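Local coordinates for DUF3822 family protein (Bacteroides thetaiotaomicron VPI-5482, PDB 3HRG) that is of unknown function but has an actin-like ATPase fold, which suggests, without proving, a link to nucleotide-dependent proteins, at residues Lys161-Ile172 against Tyr199-Phe209. Numbering follows the deposited sequence.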
loop_
_atom_site.group_PDB
_atom_site.type_symbol
_atom_site.label_atom_id
_atom_site.label_comp_id
_atom_site.label_asym_id
_atom_site.label_seq_id
_atom_site.Cartn_x
_atom_site.Cartn_y
_atom_site.Cartn_z
ATOM N N LYS A 161 12.007 11.975 13.991
ATOM C CA LYS A 161 10.810 11.153 13.761
ATOM C C LYS A 161 10.429 11.420 12.324
ATOM O O LYS A 161 10.735 12.486 11.760
ATOM C CB LYS A 161 9.643 11.489 14.673
ATOM C CG LYS A 161 9.926 11.292 16.145
ATOM C CD LYS A 161 8.697 11.577 16.976
ATOM C CE LYS A 161 8.981 11.482 18.461
ATOM N NZ LYS A 161 7.708 11.705 19.217
ATOM N N LYS A 162 9.737 10.475 11.712
ATOM C CA LYS A 162 9.420 10.617 10.302
ATOM C C LYS A 162 7.983 10.257 9.987
ATOM O O LYS A 162 7.426 9.312 10.548
ATOM C CB LYS A 162 10.407 9.780 9.481
ATOM C CG LYS A 162 11.865 10.338 9.578
ATOM C CD LYS A 162 12.846 9.440 9.000
ATOM C CE LYS A 162 14.265 9.875 9.278
ATOM N NZ LYS A 162 14.697 9.631 10.683
HETATM N N MSE A 163 7.391 11.062 9.115
HETATM C CA MSE A 163 6.052 10.824 8.618
HETATM C C MSE A 163 6.188 10.525 7.130
HETATM O O MSE A 163 6.731 11.361 6.381
HETATM C CB MSE A 163 5.155 12.071 8.788
HETATM C CG MSE A 163 3.777 11.857 8.203
HETATM SE SE MSE A 163 2.544 13.342 8.512
HETATM C CE MSE A 163 2.419 13.251 10.406
ATOM N N TYR A 164 5.717 9.360 6.702
ATOM C CA TYR A 164 5.724 8.951 5.281
ATOM C C TYR A 164 4.275 8.970 4.834
ATOM O O TYR A 164 3.448 8.336 5.458
ATOM C CB TYR A 164 6.325 7.562 5.061
ATOM C CG TYR A 164 7.778 7.505 5.420
ATOM C CD1 TYR A 164 8.754 7.813 4.480
ATOM C CD2 TYR A 164 8.184 7.164 6.701
ATOM C CE1 TYR A 164 10.102 7.787 4.802
ATOM C CE2 TYR A 164 9.559 7.126 7.035
ATOM C CZ TYR A 164 10.494 7.457 6.093
ATOM O OH TYR A 164 11.832 7.411 6.400
ATOM N N ALA A 165 3.973 9.740 3.789
ATOM C CA ALA A 165 2.633 9.875 3.252
ATOM C C ALA A 165 2.610 9.398 1.810
ATOM O O ALA A 165 3.383 9.910 0.973
ATOM C CB ALA A 165 2.184 11.345 3.342
ATOM N N SER A 166 1.757 8.407 1.535
ATOM C CA SER A 166 1.570 7.838 0.217
ATOM C C SER A 166 0.237 8.407 -0.267
ATOM O O SER A 166 -0.848 8.059 0.233
ATOM C CB SER A 166 1.524 6.336 0.264
ATOM O OG SER A 166 1.338 5.813 -1.021
ATOM N N VAL A 167 0.319 9.281 -1.243
ATOM C CA VAL A 167 -0.847 9.967 -1.752
ATOM C C VAL A 167 -1.483 9.188 -2.909
ATOM O O VAL A 167 -0.800 8.811 -3.865
ATOM C CB VAL A 167 -0.445 11.366 -2.208
ATOM C CG1 VAL A 167 -1.655 12.115 -2.760
ATOM C CG2 VAL A 167 0.213 12.117 -1.052
ATOM N N ARG A 168 -2.774 8.905 -2.791
ATOM C CA ARG A 168 -3.540 8.241 -3.834
ATOM C C ARG A 168 -4.591 9.244 -4.304
ATOM O O ARG A 168 -4.734 10.303 -3.712
ATOM C CB ARG A 168 -4.135 6.905 -3.360
ATOM C CG ARG A 168 -3.019 5.919 -2.990
ATOM C CD ARG A 168 -3.496 4.541 -2.553
ATOM N NE ARG A 168 -4.194 4.527 -1.257
ATOM C CZ ARG A 168 -5.513 4.499 -1.079
ATOM N NH1 ARG A 168 -6.365 4.475 -2.104
ATOM N NH2 ARG A 168 -5.995 4.486 0.162
ATOM N N LYS A 169 -5.284 8.911 -5.381
ATOM C CA LYS A 169 -6.252 9.851 -5.961
ATOM C C LYS A 169 -7.368 10.268 -4.977
ATOM O O LYS A 169 -7.663 11.464 -4.892
ATOM C CB LYS A 169 -6.836 9.315 -7.264
ATOM C CG LYS A 169 -7.547 10.375 -8.078
ATOM C CD LYS A 169 -7.982 9.821 -9.414
ATOM C CE LYS A 169 -8.664 10.885 -10.261
ATOM N NZ LYS A 169 -9.286 10.260 -11.475
ATOM N N ASP A 170 -7.916 9.332 -4.215
ATOM C CA ASP A 170 -9.010 9.650 -3.272
ATOM C C ASP A 170 -8.663 9.462 -1.777
ATOM O O ASP A 170 -9.541 9.541 -0.918
ATOM C CB ASP A 170 -10.259 8.846 -3.682
ATOM C CG ASP A 170 -10.758 9.201 -5.084
ATOM O OD1 ASP A 170 -10.526 10.342 -5.561
ATOM O OD2 ASP A 170 -11.410 8.345 -5.719
ATOM N N ALA A 171 -7.379 9.288 -1.462
ATOM C CA ALA A 171 -6.964 9.109 -0.095
ATOM C C ALA A 171 -5.482 9.326 0.103
ATOM O O ALA A 171 -4.705 9.245 -0.845
ATOM C CB ALA A 171 -7.333 7.691 0.393
ATOM N N ILE A 172 -5.116 9.581 1.346
ATOM C CA ILE A 172 -3.717 9.726 1.745
ATOM C C ILE A 172 -3.480 8.678 2.865
ATOM O O ILE A 172 -4.299 8.561 3.789
ATOM C CB ILE A 172 -3.402 11.174 2.145
ATOM C CG1 ILE A 172 -1.887 11.400 2.223
ATOM C CG2 ILE A 172 -4.185 11.578 3.446
ATOM C CD1 ILE A 172 -1.490 12.876 2.221
ATOM N N TYR A 199 -5.259 16.636 6.881
ATOM C CA TYR A 199 -4.953 15.386 7.597
ATOM C C TYR A 199 -3.485 15.234 7.961
ATOM O O TYR A 199 -3.176 14.716 9.020
ATOM C CB TYR A 199 -5.511 14.156 6.852
ATOM C CG TYR A 199 -7.021 14.112 6.873
ATOM C CD1 TYR A 199 -7.721 13.838 8.061
ATOM C CD2 TYR A 199 -7.764 14.322 5.720
ATOM C CE1 TYR A 199 -9.106 13.838 8.095
ATOM C CE2 TYR A 199 -9.127 14.289 5.728
ATOM C CZ TYR A 199 -9.807 14.057 6.921
ATOM O OH TYR A 199 -11.164 14.027 6.906
ATOM N N LEU A 200 -2.585 15.717 7.121
ATOM C CA LEU A 200 -1.151 15.645 7.384
ATOM C C LEU A 200 -0.836 16.457 8.627
ATOM O O LEU A 200 -0.163 15.974 9.523
ATOM C CB LEU A 200 -0.350 16.160 6.205
ATOM C CG LEU A 200 -0.290 15.239 4.988
ATOM C CD1 LEU A 200 0.192 15.991 3.765
ATOM C CD2 LEU A 200 0.592 14.033 5.264
ATOM N N LEU A 201 -1.402 17.670 8.710
ATOM C CA LEU A 201 -1.179 18.523 9.868
ATOM C C LEU A 201 -1.879 18.028 11.124
ATOM O O LEU A 201 -1.383 18.257 12.250
ATOM C CB LEU A 201 -1.558 19.981 9.563
ATOM C CG LEU A 201 -0.731 20.643 8.425
ATOM C CD1 LEU A 201 -1.202 22.111 8.110
ATOM C CD2 LEU A 201 0.762 20.609 8.728
ATOM N N TYR A 202 -3.044 17.410 10.953
ATOM C CA TYR A 202 -3.771 16.842 12.082
ATOM C C TYR A 202 -2.894 15.765 12.743
ATOM O O TYR A 202 -2.711 15.760 13.952
ATOM C CB TYR A 202 -5.099 16.203 11.655
ATOM C CG TYR A 202 -5.819 15.626 12.828
ATOM C CD1 TYR A 202 -6.648 16.408 13.585
ATOM C CD2 TYR A 202 -5.634 14.300 13.206
ATOM C CE1 TYR A 202 -7.268 15.915 14.687
ATOM C CE2 TYR A 202 -6.260 13.792 14.336
ATOM C CZ TYR A 202 -7.076 14.610 15.058
ATOM O OH TYR A 202 -7.739 14.161 16.173
ATOM N N VAL A 203 -2.401 14.838 11.943
ATOM C CA VAL A 203 -1.572 13.762 12.484
ATOM C C VAL A 203 -0.259 14.311 13.071
ATOM O O VAL A 203 0.218 13.840 14.074
ATOM C CB VAL A 203 -1.289 12.667 11.444
ATOM C CG1 VAL A 203 -0.319 11.609 12.019
ATOM C CG2 VAL A 203 -2.636 12.020 10.950
ATOM N N TRP A 204 0.330 15.306 12.432
ATOM C CA TRP A 204 1.547 15.897 12.937
ATOM C C TRP A 204 1.338 16.403 14.366
ATOM O O TRP A 204 2.187 16.215 15.240
ATOM C CB TRP A 204 1.980 17.081 12.045
ATOM C CG TRP A 204 3.421 17.539 12.266
ATOM C CD1 TRP A 204 3.888 18.412 13.207
ATOM C CD2 TRP A 204 4.542 17.142 11.489
ATOM N NE1 TRP A 204 5.258 18.542 13.080
ATOM C CE2 TRP A 204 5.674 17.782 12.017
ATOM C CE3 TRP A 204 4.705 16.265 10.422
ATOM C CZ2 TRP A 204 6.955 17.573 11.505
ATOM C CZ3 TRP A 204 5.970 16.075 9.892
ATOM C CH2 TRP A 204 7.089 16.740 10.437
ATOM N N LYS A 205 0.222 17.114 14.578
ATOM C CA LYS A 205 -0.092 17.687 15.891
ATOM C C LYS A 205 -0.456 16.579 16.884
ATOM O O LYS A 205 -0.022 16.618 18.034
ATOM C CB LYS A 205 -1.216 18.736 15.779
ATOM C CG LYS A 205 -1.561 19.519 17.069
ATOM C CD LYS A 205 -0.375 20.382 17.583
ATOM C CE LYS A 205 -0.667 21.121 18.886
ATOM N NZ LYS A 205 -1.027 20.212 19.995
ATOM N N GLN A 206 -1.220 15.584 16.431
ATOM C CA GLN A 206 -1.641 14.460 17.249
ATOM C C GLN A 206 -0.457 13.710 17.874
ATOM O O GLN A 206 -0.511 13.304 19.030
ATOM C CB GLN A 206 -2.420 13.456 16.390
ATOM C CG GLN A 206 -3.033 12.250 17.104
ATOM C CD GLN A 206 -3.561 11.151 16.156
ATOM O OE1 GLN A 206 -3.614 11.304 14.935
ATOM N NE2 GLN A 206 -3.901 10.026 16.724
ATOM N N LEU A 207 0.580 13.506 17.069
ATOM C CA LEU A 207 1.778 12.762 17.510
ATOM C C LEU A 207 2.873 13.631 18.121
ATOM O O LEU A 207 3.956 13.129 18.461
ATOM C CB LEU A 207 2.302 11.988 16.310
ATOM C CG LEU A 207 1.404 10.852 15.799
ATOM C CD1 LEU A 207 2.054 10.125 14.611
ATOM C CD2 LEU A 207 1.136 9.916 16.929
ATOM N N GLU A 208 2.570 14.922 18.245
ATOM C CA GLU A 208 3.438 15.957 18.792
ATOM C C GLU A 208 4.781 15.989 18.061
ATOM O O GLU A 208 5.828 16.082 18.702
ATOM C CB GLU A 208 3.599 15.794 20.315
ATOM C CG GLU A 208 2.236 15.675 21.048
ATOM C CD GLU A 208 2.343 15.546 22.554
ATOM O OE1 GLU A 208 3.241 16.132 23.192
ATOM O OE2 GLU A 208 1.481 14.854 23.115
ATOM N N PHE A 209 4.735 15.885 16.732
ATOM C CA PHE A 209 5.940 15.989 15.930
ATOM C C PHE A 209 6.505 17.410 16.056
ATOM O O PHE A 209 5.757 18.383 16.239
ATOM C CB PHE A 209 5.683 15.622 14.470
ATOM C CG PHE A 209 5.879 14.162 14.131
ATOM C CD1 PHE A 209 5.518 13.150 15.000
ATOM C CD2 PHE A 209 6.299 13.821 12.847
ATOM C CE1 PHE A 209 5.689 11.794 14.631
ATOM C CE2 PHE A 209 6.474 12.496 12.464
ATOM C CZ PHE A 209 6.134 11.471 13.340
HETATM O O HOH W 1 5.193 10.915 18.346
#
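Met163, a selenomethionine in this crystal, reaches from strand 162-167 to the sheet-facing side of the 199-206 part of helix 193-206. With CG anti to the backbone N (chi1 177°), its unbranched chain rises from the strand, then bends at the selenium, so that CE ends 3.6 Å from Val203 CG1 and 3.8 Å from Trp204 CE3. Its SE lies at the edge of the six-membered ring of Trp204, a Met-aromatic contact, and 3.9 Å from Leu200 CD2. The same leucine methyl rests on Ala165 CB at 3.7 Å, where a short side chain suits the close approach, while Ile172 CD1 meets Leu200 CG, 3.8 Å away, the two side chains crossing at about a right angle.

At the Lys161 end the contact turns to Phe209, whose flat ring offers a face and an edge at once. Lys161 lays its CB over the face, a CH-pi contact 4.0 Å from the centroid, and the CE2 edge points at the backbone, 3.7 Å from Lys162 C. Were Phe209 replaced by an alanine, the aliphatic part of Lys161 would probably lose its platform and a gap open beside Met163.

The one polar link is indirect: a water accepts from Lys161 NZ at 2.8 Å and donates to Leu207 O, beside the Schellman motif at Glu208 that ends the helix. The 199-206 part runs nearly antiparallel (156°) to strand 162-167, the central strand of a mixed five-stranded sheet, order 3-2-1-4-5, as in the ribonuclease H-like domains of the actin-like ATPase fold.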